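Long-range contact in nitrilotriacetate monooxygenase (Burkholderia pseudomallei, PDB 3SDO), which probably acts as an FMN-dependent monooxygenase of the luciferase-like family, incorporating oxygen into an organic substrate such as nitrilotriacetate: residues 313-326 and 340-354. Residues are numbered along the deposited sequence; the frame is centred on the assembly and turned at random.
Sequences FSVYPLDGPFPDIG and IKRLARERKLTLREV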
loop_
_atom_site.group_PDB
_atom_site.type_symbol
_atom_site.label_atom_id
_atom_site.label_comp_id
_atom_site.label_asym_id
_atom_site.label_seq_id
_atom_site.Cartn_x
_atom_site.Cartn_y
_atom_site.Cartn_z
ATOM N N PHE A 313 -2.815 34.210 -26.272
ATOM C CA PHE A 313 -4.176 34.697 -26.198
ATOM C C PHE A 313 -4.349 35.755 -25.101
ATOM O O PHE A 313 -5.408 36.387 -25.013
ATOM C CB PHE A 313 -5.137 33.532 -25.941
ATOM C CG PHE A 313 -5.459 32.718 -27.169
ATOM C CD1 PHE A 313 -6.472 33.121 -28.044
ATOM C CD2 PHE A 313 -4.760 31.553 -27.453
ATOM C CE1 PHE A 313 -6.781 32.372 -29.158
ATOM C CE2 PHE A 313 -5.061 30.791 -28.571
ATOM C CZ PHE A 313 -6.059 31.202 -29.436
ATOM N N SER A 314 -3.324 35.936 -24.263
ATOM C CA SER A 314 -3.372 36.927 -23.171
ATOM C C SER A 314 -3.467 38.367 -23.693
ATOM O O SER A 314 -3.882 39.267 -22.954
ATOM C CB SER A 314 -2.146 36.772 -22.240
ATOM O OG SER A 314 -0.955 37.328 -22.812
ATOM N N VAL A 315 -3.091 38.603 -24.949
ATOM C CA VAL A 315 -3.228 39.954 -25.536
ATOM C C VAL A 315 -4.675 40.427 -25.775
ATOM O O VAL A 315 -4.903 41.615 -25.897
ATOM C CB VAL A 315 -2.426 40.116 -26.857
ATOM C CG1 VAL A 315 -0.937 39.868 -26.599
ATOM C CG2 VAL A 315 -2.978 39.213 -28.002
ATOM N N TYR A 316 -5.641 39.512 -25.824
ATOM C CA TYR A 316 -7.011 39.862 -26.199
ATOM C C TYR A 316 -7.869 40.169 -24.995
ATOM O O TYR A 316 -7.661 39.613 -23.919
ATOM C CB TYR A 316 -7.660 38.733 -26.998
ATOM C CG TYR A 316 -6.853 38.292 -28.182
ATOM C CD1 TYR A 316 -6.727 39.098 -29.300
ATOM C CD2 TYR A 316 -6.202 37.074 -28.180
ATOM C CE1 TYR A 316 -5.982 38.696 -30.382
ATOM C CE2 TYR A 316 -5.473 36.654 -29.264
ATOM C CZ TYR A 316 -5.345 37.476 -30.351
ATOM O OH TYR A 316 -4.588 37.060 -31.412
ATOM N N PRO A 317 -8.872 41.050 -25.167
ATOM C CA PRO A 317 -9.818 41.234 -24.054
ATOM C C PRO A 317 -10.614 39.951 -23.781
ATOM O O PRO A 317 -11.168 39.368 -24.703
ATOM C CB PRO A 317 -10.733 42.348 -24.544
ATOM C CG PRO A 317 -10.594 42.331 -26.020
ATOM C CD PRO A 317 -9.201 41.912 -26.313
ATOM N N LEU A 318 -10.656 39.528 -22.520
ATOM C CA LEU A 318 -11.327 38.279 -22.136
ATOM C C LEU A 318 -12.794 38.263 -22.511
ATOM O O LEU A 318 -13.311 37.255 -22.981
ATOM C CB LEU A 318 -11.169 38.011 -20.630
ATOM C CG LEU A 318 -9.850 37.338 -20.247
ATOM C CD1 LEU A 318 -9.611 37.351 -18.745
ATOM C CD2 LEU A 318 -9.853 35.895 -20.784
ATOM N N ASP A 319 -13.455 39.401 -22.329
ATOM C CA ASP A 319 -14.892 39.486 -22.521
ATOM C C ASP A 319 -15.229 40.107 -23.871
ATOM O O ASP A 319 -16.384 40.413 -24.136
ATOM C CB ASP A 319 -15.530 40.221 -21.336
ATOM C CG ASP A 319 -15.335 39.462 -20.033
ATOM O OD1 ASP A 319 -15.711 38.270 -19.989
ATOM O OD2 ASP A 319 -14.781 40.026 -19.057
ATOM N N GLY A 320 -14.227 40.263 -24.738
ATOM C CA GLY A 320 -14.483 40.588 -26.132
ATOM C C GLY A 320 -14.774 39.318 -26.920
ATOM O O GLY A 320 -14.624 38.223 -26.395
ATOM N N PRO A 321 -15.183 39.462 -28.195
ATOM C CA PRO A 321 -15.422 38.295 -29.045
ATOM C C PRO A 321 -14.190 37.409 -29.150
ATOM O O PRO A 321 -13.075 37.893 -29.009
ATOM C CB PRO A 321 -15.761 38.907 -30.413
ATOM C CG PRO A 321 -15.204 40.312 -30.374
ATOM C CD PRO A 321 -15.394 40.727 -28.927
ATOM N N PHE A 322 -14.389 36.114 -29.366
ATOM C CA PHE A 322 -13.261 35.225 -29.624
ATOM C C PHE A 322 -12.628 35.733 -30.898
ATOM O O PHE A 322 -13.353 35.986 -31.874
ATOM C CB PHE A 322 -13.721 33.792 -29.818
ATOM C CG PHE A 322 -12.603 32.827 -30.063
ATOM C CD1 PHE A 322 -11.836 32.365 -29.016
ATOM C CD2 PHE A 322 -12.326 32.367 -31.342
ATOM C CE1 PHE A 322 -10.796 31.476 -29.227
ATOM C CE2 PHE A 322 -11.285 31.468 -31.568
ATOM C CZ PHE A 322 -10.523 31.015 -30.504
ATOM N N PRO A 323 -11.290 35.894 -30.916
ATOM C CA PRO A 323 -10.676 36.553 -32.088
ATOM C C PRO A 323 -10.616 35.696 -33.361
ATOM O O PRO A 323 -10.627 34.466 -33.295
ATOM C CB PRO A 323 -9.259 36.871 -31.601
ATOM C CG PRO A 323 -8.969 35.841 -30.572
ATOM C CD PRO A 323 -10.288 35.588 -29.874
ATOM N N ASP A 324 -10.527 36.364 -34.509
ATOM C CA ASP A 324 -10.383 35.684 -35.793
ATOM C C ASP A 324 -8.937 35.205 -35.874
ATOM O O ASP A 324 -8.033 35.961 -36.246
ATOM C CB ASP A 324 -10.724 36.631 -36.954
ATOM C CG ASP A 324 -10.896 35.908 -38.287
ATOM O OD1 ASP A 324 -10.731 34.669 -38.347
ATOM O OD2 ASP A 324 -11.206 36.597 -39.285
ATOM N N ILE A 325 -8.725 33.957 -35.472
ATOM C CA ILE A 325 -7.400 33.355 -35.470
ATOM C C ILE A 325 -7.319 32.282 -36.555
ATOM O O ILE A 325 -6.439 31.421 -36.509
ATOM C CB ILE A 325 -7.070 32.720 -34.078
ATOM N N GLY A 326 -8.233 32.347 -37.523
ATOM C CA GLY A 326 -8.327 31.370 -38.623
ATOM C C GLY A 326 -7.046 31.100 -39.401
ATOM O O GLY A 326 -6.849 29.987 -39.903
ATOM N N ILE A 340 -13.255 24.212 -32.018
ATOM C CA ILE A 340 -13.230 25.436 -31.234
ATOM C C ILE A 340 -13.794 26.616 -32.052
ATOM O O ILE A 340 -14.690 27.346 -31.596
ATOM C CB ILE A 340 -11.789 25.720 -30.718
ATOM C CG1 ILE A 340 -11.424 24.709 -29.623
ATOM C CG2 ILE A 340 -11.666 27.130 -30.155
ATOM C CD1 ILE A 340 -9.963 24.745 -29.189
ATOM N N LYS A 341 -13.296 26.781 -33.269
ATOM C CA LYS A 341 -13.759 27.874 -34.134
ATOM C C LYS A 341 -15.244 27.739 -34.519
ATOM O O LYS A 341 -15.965 28.738 -34.591
ATOM C CB LYS A 341 -12.856 28.006 -35.377
ATOM C CG LYS A 341 -11.444 28.519 -35.050
ATOM C CD LYS A 341 -10.548 28.681 -36.296
ATOM C CE LYS A 341 -10.070 27.342 -36.844
ATOM N NZ LYS A 341 -9.074 27.475 -37.968
ATOM N N ARG A 342 -15.707 26.517 -34.750
ATOM C CA ARG A 342 -17.114 26.288 -35.081
ATOM C C ARG A 342 -17.996 26.730 -33.911
ATOM O O ARG A 342 -18.985 27.436 -34.095
ATOM C CB ARG A 342 -17.358 24.809 -35.399
ATOM C CG ARG A 342 -18.744 24.500 -35.959
ATOM C CD ARG A 342 -18.801 23.109 -36.587
ATOM N NE ARG A 342 -18.175 22.127 -35.709
ATOM C CZ ARG A 342 -17.102 21.386 -35.988
ATOM N NH1 ARG A 342 -16.492 21.435 -37.168
ATOM N NH2 ARG A 342 -16.646 20.561 -35.057
ATOM N N LEU A 343 -17.624 26.304 -32.710
ATOM C CA LEU A 343 -18.332 26.680 -31.486
ATOM C C LEU A 343 -18.420 28.198 -31.344
ATOM O O LEU A 343 -19.506 28.755 -31.151
ATOM C CB LEU A 343 -17.605 26.089 -30.279
ATOM C CG LEU A 343 -18.165 26.352 -28.881
ATOM C CD1 LEU A 343 -19.282 25.361 -28.566
ATOM C CD2 LEU A 343 -17.028 26.250 -27.861
ATOM N N ALA A 344 -17.267 28.856 -31.451
ATOM C CA ALA A 344 -17.170 30.317 -31.344
ATOM C C ALA A 344 -18.050 31.046 -32.367
ATOM O O ALA A 344 -18.623 32.088 -32.056
ATOM C CB ALA A 344 -15.733 30.760 -31.503
ATOM N N ARG A 345 -18.144 30.492 -33.574
ATOM C CA ARG A 345 -18.905 31.103 -34.668
ATOM C C ARG A 345 -20.411 30.836 -34.542
ATOM O O ARG A 345 -21.224 31.701 -34.859
ATOM C CB ARG A 345 -18.401 30.583 -36.024
ATOM N N GLU A 346 -20.778 29.644 -34.083
ATOM C CA GLU A 346 -22.194 29.252 -34.027
ATOM C C GLU A 346 -22.877 29.800 -32.787
ATOM O O GLU A 346 -24.074 30.080 -32.800
ATOM C CB GLU A 346 -22.338 27.739 -34.092
ATOM C CG GLU A 346 -22.048 27.199 -35.479
ATOM C CD GLU A 346 -22.356 25.721 -35.627
ATOM O OE1 GLU A 346 -22.612 25.057 -34.598
ATOM O OE2 GLU A 346 -22.322 25.228 -36.777
ATOM N N ARG A 347 -22.102 29.943 -31.720
ATOM C CA ARG A 347 -22.555 30.600 -30.510
ATOM C C ARG A 347 -21.755 31.891 -30.440
ATOM O O ARG A 347 -20.579 31.893 -30.757
ATOM C CB ARG A 347 -22.305 29.677 -29.316
ATOM C CG ARG A 347 -23.051 28.335 -29.455
ATOM C CD ARG A 347 -22.697 27.341 -28.358
ATOM N NE ARG A 347 -23.141 27.804 -27.043
ATOM C CZ ARG A 347 -22.595 27.439 -25.880
ATOM N NH1 ARG A 347 -21.572 26.583 -25.836
ATOM N NH2 ARG A 347 -23.076 27.935 -24.746
ATOM N N LYS A 348 -22.369 33.007 -30.075
ATOM C CA LYS A 348 -21.628 34.268 -30.135
ATOM C C LYS A 348 -20.743 34.393 -28.885
ATOM O O LYS A 348 -21.006 35.219 -28.022
ATOM C CB LYS A 348 -22.592 35.454 -30.273
ATOM N N LEU A 349 -19.704 33.557 -28.799
ATOM C CA LEU A 349 -18.931 33.408 -27.562
ATOM C C LEU A 349 -17.781 34.404 -27.443
ATOM O O LEU A 349 -17.132 34.757 -28.426
ATOM C CB LEU A 349 -18.380 31.982 -27.420
ATOM C CG LEU A 349 -19.422 30.858 -27.383
ATOM C CD1 LEU A 349 -18.772 29.521 -27.040
ATOM C CD2 LEU A 349 -20.543 31.169 -26.381
ATOM N N THR A 350 -17.536 34.836 -26.211
ATOM C CA THR A 350 -16.382 35.657 -25.895
ATOM C C THR A 350 -15.162 34.739 -25.771
ATOM O O THR A 350 -15.302 33.513 -25.728
ATOM C CB THR A 350 -16.609 36.413 -24.579
ATOM O OG1 THR A 350 -16.774 35.467 -23.505
ATOM C CG2 THR A 350 -17.856 37.317 -24.686
ATOM N N LEU A 351 -13.972 35.335 -25.693
ATOM C CA LEU A 351 -12.743 34.580 -25.500
ATOM C C LEU A 351 -12.789 33.810 -24.181
ATOM O O LEU A 351 -12.347 32.670 -24.126
ATOM C CB LEU A 351 -11.528 35.498 -25.501
ATOM C CG LEU A 351 -10.200 34.852 -25.100
ATOM C CD1 LEU A 351 -9.903 33.596 -25.934
ATOM C CD2 LEU A 351 -9.039 35.873 -25.186
ATOM N N ARG A 352 -13.303 34.448 -23.131
ATOM C CA ARG A 352 -13.425 33.804 -21.819
ATOM C C ARG A 352 -14.326 32.579 -21.930
ATOM O O ARG A 352 -13.967 31.516 -21.462
ATOM C CB ARG A 352 -13.977 34.772 -20.761
ATOM C CG ARG A 352 -13.830 34.248 -19.329
ATOM C CD ARG A 352 -14.708 34.995 -18.338
ATOM N NE ARG A 352 -14.334 36.409 -18.230
ATOM C CZ ARG A 352 -13.429 36.915 -17.396
ATOM N NH1 ARG A 352 -12.749 36.144 -16.556
ATOM N NH2 ARG A 352 -13.192 38.223 -17.410
ATOM N N GLU A 353 -15.474 32.725 -22.588
ATOM C CA GLU A 353 -16.444 31.617 -22.711
ATOM C C GLU A 353 -15.844 30.483 -23.538
ATOM O O GLU A 353 -16.002 29.328 -23.196
ATOM C CB GLU A 353 -17.765 32.095 -23.341
ATOM C CG GLU A 353 -18.589 32.966 -22.415
ATOM C CD GLU A 353 -19.758 33.670 -23.120
ATOM O OE1 GLU A 353 -19.669 33.952 -24.339
ATOM O OE2 GLU A 353 -20.761 33.968 -22.435
ATOM N N VAL A 354 -15.127 30.820 -24.612
ATOM C CA VAL A 354 -14.446 29.777 -25.388
ATOM C C VAL A 354 -13.397 29.068 -24.548
ATOM O O VAL A 354 -13.360 27.839 -24.542
ATOM C CB VAL A 354 -13.774 30.297 -26.667
ATOM C CG1 VAL A 354 -12.856 29.225 -27.235
ATOM C CG2 VAL A 354 -14.825 30.716 -27.682
HETATM O O HOH W 1 -17.311 36.521 -21.176
#
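F322 drives its ring into the hollow between the end of helix 334-346 and the start of helix 351-363, in a helical extension far from the core of this luciferase-like TIM-barrel protein. With CG anti to the backbone N (chi1 -179°), the ring reaches out from its own loop: CD2 lies 3.8 Å from A344 CB, CE1 meets V354 CG1 at 3.6 Å, and CZ points to I340 CG2. A344 suits the wall because a lone methyl lets the wide ring come close to the helix, while branched V354 spreads two methyls along the ring. P323 CD covers part of one ring face.

L351 fills the hollow lined by F313, Y316, F322 and P323. Its CD1 rests against F322 CD1 and beside F313 CD1, and its CD2 sits 3.7 Å from Y316 CB.

A single beta bridge pairs P321 with T350: F322 N donates to L349 O on a lone pair, and G320 O accepts from L351 N. The type I turn P317-G320 turns L318 O onto R352 N (2.8 Å). T350 and E353 form a capping box: E353 N donates to T350 OG1, a hydroxyl well suited to the N-cap, and T350 N to E353 OE1.

R352 bends at chi3 (-64°) and lays one guanidinium face over L318 CB. Its edge forms a side-on salt bridge with D319, NE to OD1 and NH2 to OD2, both 2.9 Å and nearly straight, charges apt for an exposed turn; a water donates to the same OD1 and also bonds T350 OG1 at 2.6 Å.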